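Local atomic coordinates of genome polyprotein (Enterovirus A71, PDB entry 6HLW), a protein that probably acts as the enterovirus 3A protein, which is thought to recruit host factors to the membranes where viral RNA is replicated. Residues G13-S18 and Q31-P36. Residues are numbered along the deposited sequence; the frame is centred on the assembly and turned at random.
Sequences GDLLAS and QGWIIP
L15 reaches from helix 9-18 to the six-membered ring of W33, its methyl CD2 lying 4.0 Å from W33 CZ3. The approach to the indole is oblique, and the two side chains cross at about a right angle. With CG of L15 anti to the backbone N (chi1 177°), the isobutyl group extends away from the helix surface and carries CD2 out to CZ3 of the indole. The next residue on each side makes the second, looser touch: L16 CD1 stands 4.4 Å from I34 CG2. L16 and I34 are buried, whereas L15 and W33 remain partly exposed. No hydrogen bond joins the two segments, so the contact rests on apolar packing alone and is small, with 113 Å² buried in all. G32 adopts a positive phi of 75° and ends helix 22-30 in a Schellman motif, after which the chain brings W33 and I34 round toward helix 9-18. On one face of the indole, Q31 CB lies 3.6 Å above the plane, displaced toward the rim. I12 also meets W33 and I34, C28 of helix 22-30 touches the same two side chains, and the Y27 ring is nearly perpendicular to the indole. An aromatic side chain of the other protein in the assembly packs on L16, and one also on I34, while a strand of that protein pairs antiparallel with I35 and P36. The arrangement is that of a small helical hairpin, helices 9-18 and 22-30, with the returning chain folded back against both helices, its W33 and I34 side chains packed on them, before it runs into a strand of an intermolecular beta sheet.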
loop_
_atom_site.group_PDB
_atom_site.type_symbol
_atom_site.label_atom_id
_atom_site.label_comp_id
_atom_site.label_asym_id
_atom_site.label_seq_id
_atom_site.Cartn_x
_atom_site.Cartn_y
_atom_site.Cartn_z
ATOM N N GLY B 13 -7.642 10.160 7.553
ATOM C CA GLY B 13 -6.238 9.797 7.542
ATOM C C GLY B 13 -5.607 9.922 8.915
ATOM O O GLY B 13 -4.863 9.041 9.349
ATOM N N ASP B 14 -5.902 11.022 9.602
ATOM C CA ASP B 14 -5.372 11.246 10.941
ATOM C C ASP B 14 -5.919 10.203 11.907
ATOM O O ASP B 14 -5.254 9.833 12.876
ATOM C CB ASP B 14 -5.716 12.654 11.429
ATOM C CG ASP B 14 -4.999 13.017 12.717
ATOM O OD1 ASP B 14 -5.524 12.696 13.804
ATOM O OD2 ASP B 14 -3.908 13.621 12.641
ATOM N N LEU B 15 -7.132 9.730 11.635
ATOM C CA LEU B 15 -7.753 8.704 12.463
ATOM C C LEU B 15 -7.034 7.371 12.302
ATOM O O LEU B 15 -6.633 6.749 13.284
ATOM C CB LEU B 15 -9.234 8.546 12.109
ATOM C CG LEU B 15 -9.989 7.445 12.862
ATOM C CD1 LEU B 15 -9.991 7.712 14.360
ATOM C CD2 LEU B 15 -11.409 7.315 12.338
ATOM N N LEU B 16 -6.872 6.938 11.057
ATOM C CA LEU B 16 -6.209 5.674 10.768
ATOM C C LEU B 16 -4.743 5.706 11.185
ATOM O O LEU B 16 -4.183 4.688 11.581
ATOM C CB LEU B 16 -6.319 5.340 9.280
ATOM C CG LEU B 16 -7.721 4.992 8.776
ATOM C CD1 LEU B 16 -7.741 4.926 7.257
ATOM C CD2 LEU B 16 -8.197 3.674 9.373
ATOM N N ALA B 17 -4.128 6.881 11.099
ATOM C CA ALA B 17 -2.723 7.032 11.459
ATOM C C ALA B 17 -2.531 6.963 12.972
ATOM O O ALA B 17 -1.604 6.313 13.458
ATOM C CB ALA B 17 -2.181 8.342 10.916
ATOM N N SER B 18 -3.411 7.635 13.710
ATOM C CA SER B 18 -3.318 7.689 15.168
ATOM C C SER B 18 -3.724 6.366 15.814
ATOM O O SER B 18 -3.007 5.837 16.664
ATOM C CB SER B 18 -4.188 8.824 15.711
ATOM O OG SER B 18 -3.752 10.076 15.209
ATOM N N GLN B 31 -18.627 2.567 7.136
ATOM C CA GLN B 31 -19.142 3.931 7.143
ATOM C C GLN B 31 -18.933 4.603 5.788
ATOM O O GLN B 31 -19.327 5.754 5.591
ATOM C CB GLN B 31 -18.467 4.752 8.244
ATOM C CG GLN B 31 -19.415 5.655 9.019
ATOM C CD GLN B 31 -20.364 4.880 9.912
ATOM O OE1 GLN B 31 -20.406 3.651 9.878
ATOM N NE2 GLN B 31 -21.131 5.601 10.723
ATOM N N GLY B 32 -18.307 3.884 4.861
ATOM C CA GLY B 32 -18.054 4.404 3.529
ATOM C C GLY B 32 -16.925 5.417 3.491
ATOM O O GLY B 32 -16.680 6.044 2.460
ATOM N N TRP B 33 -16.233 5.576 4.615
ATOM C CA TRP B 33 -15.139 6.537 4.715
ATOM C C TRP B 33 -13.962 6.134 3.833
ATOM O O TRP B 33 -13.206 6.989 3.368
ATOM C CB TRP B 33 -14.689 6.674 6.171
ATOM C CG TRP B 33 -15.727 7.290 7.064
ATOM C CD1 TRP B 33 -16.876 7.917 6.677
ATOM C CD2 TRP B 33 -15.712 7.332 8.497
ATOM N NE1 TRP B 33 -17.574 8.348 7.777
ATOM C CE2 TRP B 33 -16.882 8.003 8.906
ATOM C CE3 TRP B 33 -14.822 6.869 9.471
ATOM C CZ2 TRP B 33 -17.185 8.221 10.249
ATOM C CZ3 TRP B 33 -15.126 7.088 10.803
ATOM C CH2 TRP B 33 -16.297 7.758 11.179
ATOM N N ILE B 34 -13.810 4.831 3.609
ATOM C CA ILE B 34 -12.782 4.315 2.710
ATOM C C ILE B 34 -13.358 3.214 1.828
ATOM O O ILE B 34 -14.079 2.333 2.301
ATOM C CB ILE B 34 -11.557 3.776 3.485
ATOM C CG1 ILE B 34 -11.986 2.752 4.542
ATOM C CG2 ILE B 34 -10.798 4.931 4.128
ATOM C CD1 ILE B 34 -10.829 2.100 5.278
ATOM N N ILE B 35 -13.043 3.280 0.537
ATOM C CA ILE B 35 -13.547 2.320 -0.439
ATOM C C ILE B 35 -12.434 1.360 -0.851
ATOM O O ILE B 35 -11.363 1.801 -1.268
ATOM C CB ILE B 35 -14.107 3.023 -1.696
ATOM C CG1 ILE B 35 -15.179 4.045 -1.311
ATOM C CG2 ILE B 35 -14.694 2.003 -2.666
ATOM C CD1 ILE B 35 -14.643 5.436 -1.038
ATOM N N PRO B 36 -12.674 0.042 -0.733
ATOM C CA PRO B 36 -11.640 -0.904 -1.169
ATOM C C PRO B 36 -11.392 -0.805 -2.671
ATOM O O PRO B 36 -12.320 -0.505 -3.421
ATOM C CB PRO B 36 -12.226 -2.267 -0.790
ATOM C CG PRO B 36 -13.695 -2.056 -0.775
ATOM C CD PRO B 36 -13.899 -0.650 -0.294
#